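Local coordinates for protein secondary thiamine-phosphate synthase enzyme (Thermus thermophilus, PDB 2CU5) that is of unproven function but probably makes thiamine phosphate, as a trimeric member of the UPF0047 (YjbQ) family, at residues T11-F16 / A67-P72; V47-G50 / T54-Q57; L113-F116 / V121-V124. One frame throughout, in Å; residues are numbered along the deposited sequence.

Contact 1: residues T11-F16 / A67-P72; sequences TPEEGF and APRHRP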
loop_
_atom_site.group_PDB
_atom_site.type_symbol
_atom_site.label_atom_id
_atom_site.label_comp_id
_atom_site.label_asym_id
_atom_site.label_seq_id
_atom_site.Cartn_x
_atom_site.Cartn_y
_atom_site.Cartn_z
ATOM N N THR A 11 -12.924 16.628 6.457
ATOM C CA THR A 11 -13.457 15.290 6.212
ATOM C C THR A 11 -14.713 15.015 7.028
ATOM O O THR A 11 -14.914 15.601 8.091
ATOM C CB THR A 11 -12.421 14.211 6.574
ATOM O OG1 THR A 11 -12.091 14.319 7.963
ATOM C CG2 THR A 11 -11.154 14.388 5.743
ATOM N N PRO A 12 -15.590 14.132 6.527
ATOM C CA PRO A 12 -16.827 13.781 7.233
ATOM C C PRO A 12 -16.506 12.697 8.260
ATOM O O PRO A 12 -15.345 12.335 8.427
ATOM C CB PRO A 12 -17.719 13.268 6.112
ATOM C CG PRO A 12 -16.738 12.566 5.226
ATOM C CD PRO A 12 -15.584 13.557 5.169
ATOM N N GLU A 13 -17.521 12.172 8.942
ATOM C CA GLU A 13 -17.273 11.126 9.931
ATOM C C GLU A 13 -16.493 10.012 9.243
ATOM O O GLU A 13 -15.525 9.478 9.785
ATOM C CB GLU A 13 -18.590 10.574 10.483
ATOM C CG GLU A 13 -18.399 9.690 11.703
ATOM C CD GLU A 13 -19.699 9.106 12.212
ATOM O OE1 GLU A 13 -20.692 9.858 12.307
ATOM O OE2 GLU A 13 -19.721 7.897 12.527
ATOM N N GLU A 14 -16.928 9.664 8.038
ATOM C CA GLU A 14 -16.252 8.642 7.260
ATOM C C GLU A 14 -16.627 8.795 5.800
ATOM O O GLU A 14 -17.775 9.107 5.469
ATOM C CB GLU A 14 -16.604 7.233 7.762
ATOM C CG GLU A 14 -17.866 6.615 7.181
ATOM C CD GLU A 14 -17.916 5.106 7.393
ATOM O OE1 GLU A 14 -18.860 4.458 6.891
ATOM O OE2 GLU A 14 -17.009 4.565 8.062
ATOM N N GLY A 15 -15.647 8.593 4.927
ATOM C CA GLY A 15 -15.899 8.718 3.509
ATOM C C GLY A 15 -14.641 8.972 2.707
ATOM O O GLY A 15 -13.560 9.178 3.259
ATOM N N PHE A 16 -14.792 8.938 1.388
ATOM C CA PHE A 16 -13.687 9.173 0.473
ATOM C C PHE A 16 -13.811 10.601 -0.039
ATOM O O PHE A 16 -14.780 10.946 -0.723
ATOM C CB PHE A 16 -13.758 8.195 -0.697
ATOM C CG PHE A 16 -13.395 6.786 -0.333
ATOM C CD1 PHE A 16 -12.065 6.377 -0.323
ATOM C CD2 PHE A 16 -14.379 5.868 0.014
ATOM C CE1 PHE A 16 -11.718 5.070 0.027
ATOM C CE2 PHE A 16 -14.039 4.557 0.367
ATOM C CZ PHE A 16 -12.707 4.163 0.371
ATOM N N ALA A 67 -13.312 -4.468 9.136
ATOM C CA ALA A 67 -12.836 -3.780 10.332
ATOM C C ALA A 67 -13.997 -3.155 11.095
ATOM O O ALA A 67 -14.200 -1.946 11.054
ATOM C CB ALA A 67 -11.822 -2.701 9.940
ATOM N N PRO A 68 -14.790 -3.979 11.799
ATOM C CA PRO A 68 -15.924 -3.440 12.558
ATOM C C PRO A 68 -15.479 -2.555 13.716
ATOM O O PRO A 68 -14.444 -2.798 14.331
ATOM C CB PRO A 68 -16.653 -4.695 13.032
ATOM C CG PRO A 68 -15.530 -5.690 13.182
ATOM C CD PRO A 68 -14.706 -5.442 11.940
ATOM N N ARG A 69 -16.270 -1.529 14.006
ATOM C CA ARG A 69 -15.965 -0.608 15.095
ATOM C C ARG A 69 -16.046 -1.360 16.418
ATOM O O ARG A 69 -15.183 -1.224 17.288
ATOM C CB ARG A 69 -16.975 0.543 15.101
ATOM C CG ARG A 69 -17.032 1.348 13.811
ATOM C CD ARG A 69 -18.277 2.229 13.766
ATOM N NE ARG A 69 -18.348 3.042 12.552
ATOM C CZ ARG A 69 -17.646 4.152 12.350
ATOM N NH1 ARG A 69 -16.816 4.594 13.284
ATOM N NH2 ARG A 69 -17.768 4.820 11.212
ATOM N N HIS A 70 -17.098 -2.160 16.546
ATOM C CA HIS A 70 -17.363 -2.948 17.742
ATOM C C HIS A 70 -16.572 -4.250 17.765
ATOM O O HIS A 70 -16.822 -5.157 16.975
ATOM C CB HIS A 70 -18.867 -3.250 17.822
ATOM C CG HIS A 70 -19.252 -4.148 18.959
ATOM N ND1 HIS A 70 -19.146 -3.767 20.280
ATOM C CD2 HIS A 70 -19.749 -5.408 18.969
ATOM C CE1 HIS A 70 -19.562 -4.755 21.054
ATOM N NE2 HIS A 70 -19.933 -5.762 20.283
ATOM N N ARG A 71 -15.611 -4.331 18.675
ATOM C CA ARG A 71 -14.789 -5.526 18.833
ATOM C C ARG A 71 -14.419 -5.616 20.307
ATOM O O ARG A 71 -13.528 -4.909 20.779
ATOM C CB ARG A 71 -13.521 -5.437 17.971
ATOM C CG ARG A 71 -12.631 -6.677 18.045
ATOM C CD ARG A 71 -11.595 -6.705 16.923
ATOM N NE ARG A 71 -10.764 -7.909 16.951
ATOM C CZ ARG A 71 -9.749 -8.107 17.787
ATOM N NH1 ARG A 71 -9.425 -7.180 18.678
ATOM N NH2 ARG A 71 -9.055 -9.238 17.734
ATOM N N PRO A 72 -15.110 -6.488 21.058
ATOM C CA PRO A 72 -14.845 -6.657 22.489
ATOM C C PRO A 72 -13.402 -7.003 22.823
ATOM O O PRO A 72 -12.898 -6.620 23.876
ATOM C CB PRO A 72 -15.824 -7.757 22.894
ATOM C CG PRO A 72 -15.973 -8.558 21.640
ATOM C CD PRO A 72 -16.091 -7.481 20.588
#
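The R69 guanidinium meets two carboxylates, E13 over one of its faces and E14 obliquely. OE2 of E13 stands 3.9 Å from NH2 of R69, well out of the guanidinium plane, so this long salt bridge is an attraction of charges with no N-H aimed at the oxygen. OE2 of E14 comes closer, 3.3 Å from the same NH2, with its carboxylate turned 37° from the guanidinium; the E13 carboxylate is turned more steeply, by 72°. E13 has CG anti to the backbone N (chi1 -168°) and an extended chain beyond it, which carries OE2 over the guanidinium. R69 runs extended from CG to NE and bridges a distance at which the nearest CA atoms, those of E14 and R69, are still 12.1 Å apart. Behind these groups, E14 also lies on K86 and R69 on H82, both of helix 81-90, while P68 and R71 bond to R62 and E65 of the second subunit. The contact thus ties the turn before strand 15-18 to the loop that follows helix 53-66. Two acids sharing one arginine nitrogen, at the surface and without a directed hydrogen bond, imply a loose electrostatic network that water and salt would probably weaken.

Contact 2: residues V47-G50 / T54-Q57; sequences VQEG and TVAQ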
loop_
_atom_site.group_PDB
_atom_site.type_symbol
_atom_site.label_atom_id
_atom_site.label_comp_id
_atom_site.label_asym_id
_atom_site.label_seq_id
_atom_site.Cartn_x
_atom_site.Cartn_y
_atom_site.Cartn_z
ATOM N N VAL A 47 -6.201 5.521 -4.613
ATOM C CA VAL A 47 -6.590 5.937 -5.950
ATOM C C VAL A 47 -7.717 4.983 -6.329
ATOM O O VAL A 47 -7.510 3.772 -6.405
ATOM C CB VAL A 47 -5.441 5.783 -6.969
ATOM C CG1 VAL A 47 -5.961 6.094 -8.362
ATOM C CG2 VAL A 47 -4.283 6.723 -6.615
ATOM N N GLN A 48 -8.909 5.521 -6.549
ATOM C CA GLN A 48 -10.052 4.693 -6.897
ATOM C C GLN A 48 -11.041 5.404 -7.808
ATOM O O GLN A 48 -10.776 6.504 -8.287
ATOM C CB GLN A 48 -10.754 4.209 -5.625
ATOM C CG GLN A 48 -10.383 2.783 -5.236
ATOM C CD GLN A 48 -10.751 1.795 -6.325
ATOM O OE1 GLN A 48 -11.843 1.861 -6.889
ATOM N NE2 GLN A 48 -9.850 0.868 -6.620
ATOM N N GLU A 49 -12.185 4.773 -8.047
ATOM C CA GLU A 49 -13.187 5.350 -8.929
ATOM C C GLU A 49 -14.194 6.252 -8.223
ATOM O O GLU A 49 -14.761 5.885 -7.192
ATOM C CB GLU A 49 -13.946 4.243 -9.663
ATOM C CG GLU A 49 -14.774 4.770 -10.819
ATOM C CD GLU A 49 -15.745 3.756 -11.374
ATOM O OE1 GLU A 49 -15.371 2.572 -11.521
ATOM O OE2 GLU A 49 -16.885 4.153 -11.677
ATOM N N GLY A 50 -14.415 7.431 -8.795
ATOM C CA GLY A 50 -15.372 8.360 -8.230
ATOM C C GLY A 50 -16.565 8.569 -9.149
ATOM O O GLY A 50 -17.637 8.977 -8.697
ATOM N N THR A 54 -21.481 4.699 -6.105
ATOM C CA THR A 54 -21.664 3.429 -5.412
ATOM C C THR A 54 -20.367 2.667 -5.163
ATOM O O THR A 54 -20.301 1.838 -4.254
ATOM C CB THR A 54 -22.664 2.524 -6.166
ATOM O OG1 THR A 54 -22.169 2.226 -7.477
ATOM C CG2 THR A 54 -24.009 3.230 -6.286
ATOM N N VAL A 55 -19.334 2.948 -5.954
ATOM C CA VAL A 55 -18.051 2.284 -5.757
ATOM C C VAL A 55 -17.531 2.647 -4.363
ATOM O O VAL A 55 -17.154 1.771 -3.578
ATOM C CB VAL A 55 -17.016 2.700 -6.846
ATOM C CG1 VAL A 55 -15.612 2.269 -6.439
ATOM C CG2 VAL A 55 -17.370 2.047 -8.175
ATOM N N ALA A 56 -17.533 3.937 -4.042
ATOM C CA ALA A 56 -17.068 4.384 -2.733
ATOM C C ALA A 56 -17.977 3.823 -1.642
ATOM O O ALA A 56 -17.513 3.414 -0.583
ATOM C CB ALA A 56 -17.049 5.919 -2.670
ATOM N N GLN A 57 -19.275 3.809 -1.912
ATOM C CA GLN A 57 -20.248 3.289 -0.959
ATOM C C GLN A 57 -19.949 1.831 -0.604
ATOM O O GLN A 57 -19.900 1.465 0.574
ATOM C CB GLN A 57 -21.655 3.409 -1.541
ATOM C CG GLN A 57 -22.178 4.839 -1.589
ATOM C CD GLN A 57 -23.440 4.964 -2.418
ATOM O OE1 GLN A 57 -24.286 4.069 -2.414
ATOM N NE2 GLN A 57 -23.580 6.082 -3.125
HETATM O O HOH W 1 -17.249 6.168 -5.917
#
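V55 sets its two methyl groups against Q48 and E49, and this is the close-packed half of the contact. CG1 of V55, placed anti to the backbone N (chi1 166°), lies 3.8 Å from OE1 of Q48 and equally near the carbonyl O of E49. The other methyl, CG2, meets the E49 carboxylate, with OE1 of E49 at 3.9 Å; the side chains of Q48 and E49 each cross V55 at about a right angle. Q48 is bent at chi2, which folds its amide back so that OE1 takes the N-H of E49 at 3.2 Å, the donor standing above the carbonyl plane. That oxygen is also hydrogen-bonded to ND1 of H84 of the third subunit, while NE2 of Q48 donates to the carbonyl of T41 there. With an alanine here, H84 and the T41 carbonyl of the third subunit would probably lose their mates, and V55 the group beside its CG1.

The other half is looser and bridged by water. One molecule donates to O of E49 at 2.8 Å and accepts from N of A56 at 2.9 Å, linking the loop to the first turn of helix 53-66. The whole is a strand-loop-helix connection at a subunit interface of the trimer: strand 43-48 ends, a short loop turns the chain, and the first turn of helix 53-66 sets V55 against the strand end and the loop.

Contact 3: residues L113-F116 / V121-V124; sequences LAEF and VREV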
loop_
_atom_site.group_PDB
_atom_site.type_symbol
_atom_site.label_atom_id
_atom_site.label_comp_id
_atom_site.label_asym_id
_atom_site.label_seq_id
_atom_site.Cartn_x
_atom_site.Cartn_y
_atom_site.Cartn_z
ATOM N N LEU A 113 -8.834 10.941 -0.146
ATOM C CA LEU A 113 -8.347 10.932 1.220
ATOM C C LEU A 113 -9.429 10.065 1.866
ATOM O O LEU A 113 -10.583 10.468 1.956
ATOM C CB LEU A 113 -8.359 12.329 1.839
ATOM C CG LEU A 113 -7.650 12.418 3.200
ATOM C CD1 LEU A 113 -7.633 13.864 3.665
ATOM C CD2 LEU A 113 -8.350 11.536 4.231
ATOM N N ALA A 114 -9.060 8.864 2.289
ATOM C CA ALA A 114 -10.017 7.951 2.899
ATOM C C ALA A 114 -10.127 8.191 4.399
ATOM O O ALA A 114 -9.274 7.755 5.160
ATOM C CB ALA A 114 -9.593 6.505 2.622
ATOM N N GLU A 115 -11.187 8.880 4.815
ATOM C CA GLU A 115 -11.405 9.176 6.229
ATOM C C GLU A 115 -12.186 8.064 6.925
ATOM O O GLU A 115 -13.288 7.723 6.503
ATOM C CB GLU A 115 -12.178 10.488 6.390
ATOM C CG GLU A 115 -12.470 10.826 7.843
ATOM C CD GLU A 115 -11.202 11.025 8.654
ATOM O OE1 GLU A 115 -10.710 12.174 8.719
ATOM O OE2 GLU A 115 -10.686 10.033 9.218
ATOM N N PHE A 116 -11.620 7.521 7.999
ATOM C CA PHE A 116 -12.278 6.453 8.747
ATOM C C PHE A 116 -12.617 6.870 10.179
ATOM O O PHE A 116 -13.273 6.123 10.903
ATOM C CB PHE A 116 -11.387 5.208 8.782
ATOM C CG PHE A 116 -10.913 4.761 7.425
ATOM C CD1 PHE A 116 -11.824 4.397 6.440
ATOM C CD2 PHE A 116 -9.551 4.697 7.139
ATOM C CE1 PHE A 116 -11.389 3.971 5.186
ATOM C CE2 PHE A 116 -9.104 4.273 5.888
ATOM C CZ PHE A 116 -10.024 3.911 4.912
ATOM N N VAL A 121 -10.095 17.825 10.140
ATOM C CA VAL A 121 -9.450 18.634 9.121
ATOM C C VAL A 121 -8.082 17.975 9.094
ATOM O O VAL A 121 -7.243 18.204 9.966
ATOM C CB VAL A 121 -9.311 20.117 9.503
ATOM C CG1 VAL A 121 -8.516 20.840 8.428
ATOM C CG2 VAL A 121 -10.684 20.757 9.614
ATOM N N ARG A 122 -7.896 17.107 8.111
ATOM C CA ARG A 122 -6.663 16.351 7.956
ATOM C C ARG A 122 -5.616 17.115 7.174
ATOM O O ARG A 122 -5.928 18.066 6.469
ATOM C CB ARG A 122 -6.949 15.048 7.216
ATOM C CG ARG A 122 -7.950 14.148 7.903
ATOM C CD ARG A 122 -7.363 13.599 9.188
ATOM N NE ARG A 122 -8.071 12.399 9.614
ATOM C CZ ARG A 122 -7.697 11.628 10.627
ATOM N NH1 ARG A 122 -8.410 10.551 10.931
ATOM N NH2 ARG A 122 -6.617 11.929 11.336
ATOM N N GLU A 123 -4.372 16.672 7.309
ATOM C CA GLU A 123 -3.256 17.262 6.585
ATOM C C GLU A 123 -2.831 16.270 5.511
ATOM O O GLU A 123 -2.874 15.058 5.718
ATOM C CB GLU A 123 -2.062 17.501 7.511
ATOM C CG GLU A 123 -2.123 18.771 8.338
ATOM C CD GLU A 123 -0.841 19.001 9.121
ATOM O OE1 GLU A 123 0.251 18.756 8.562
ATOM O OE2 GLU A 123 -0.919 19.433 10.293
ATOM N N VAL A 124 -2.441 16.795 4.359
ATOM C CA VAL A 124 -1.943 15.981 3.269
ATOM C C VAL A 124 -0.712 16.726 2.774
ATOM O O VAL A 124 -0.806 17.884 2.366
ATOM C CB VAL A 124 -2.960 15.856 2.119
ATOM C CG1 VAL A 124 -2.325 15.106 0.959
ATOM C CG2 VAL A 124 -4.212 15.118 2.599
#
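R122 and E115 form the polar core of this contact, and L113 lies beside them against R122 and V124. Along strand 120-128, V121 points its side chain away and the contact starts at R122. CG of R122 lies anti to the carbonyl carbon (chi1 -59°) and the chain bends at chi2, which carries the guanidinium over to the E115 carboxylate. The grip is side-on: NE of R122 donates to OE1 of E115 at 2.8 Å, and NH1 of R122 to OE2 of E115 at 2.9 Å. Each oxygen uses its syn lone pair. The NH1 bond is nearly straight at 173° with its acceptor in the guanidinium plane, whereas OE1 is tilted somewhat from that plane. Both residues are buried, and further bonds hold them: OE1 of E115 also takes T11, OE2 accepts from N of D117, and NH1 of R122 bonds to OG1 of T42. Nearer the backbone, CB of R122 lies 3.8 Å from CD1 of L113.

These consecutive strands run roughly antiparallel (145°) but do not pair as a hairpin: the chain passes from a three-stranded sheet, holding 113-115, to a five-stranded one, holding 121-124. Their short axes pass 9.9 Å apart, and side chains pack between the two.

E123 next turns its side chain away, pairing with R6 and W125. V124 points inward again, its CG2 3.8 Å from CD1 of L113 as the two side chains slide past each other in opposite directions, with V9 of strand 5-11 touching both.

How the contacts relate
Contacts 1 and 3 meet directly, their centres about 13 Å apart: OG1 of T11 lies 2.7 Å from OE1 of E115 and O of G15 2.9 Å from N of E115, both probable hydrogen bonds, the second between neighbouring strands 15-18 and 110-115. Contact 2 adjoins contact 1 through packing, CE2 of F16 lying 3.8 Å from O of A56, with centres about 17 Å apart. Contacts 2 and 3 do not touch, their nearest atoms being about 8 Å apart, yet both reach the three-stranded sheet. Contact 3 is internal to the chain, while contacts 1 and 2 border other subunits, so the three are related through the fold and the trimer.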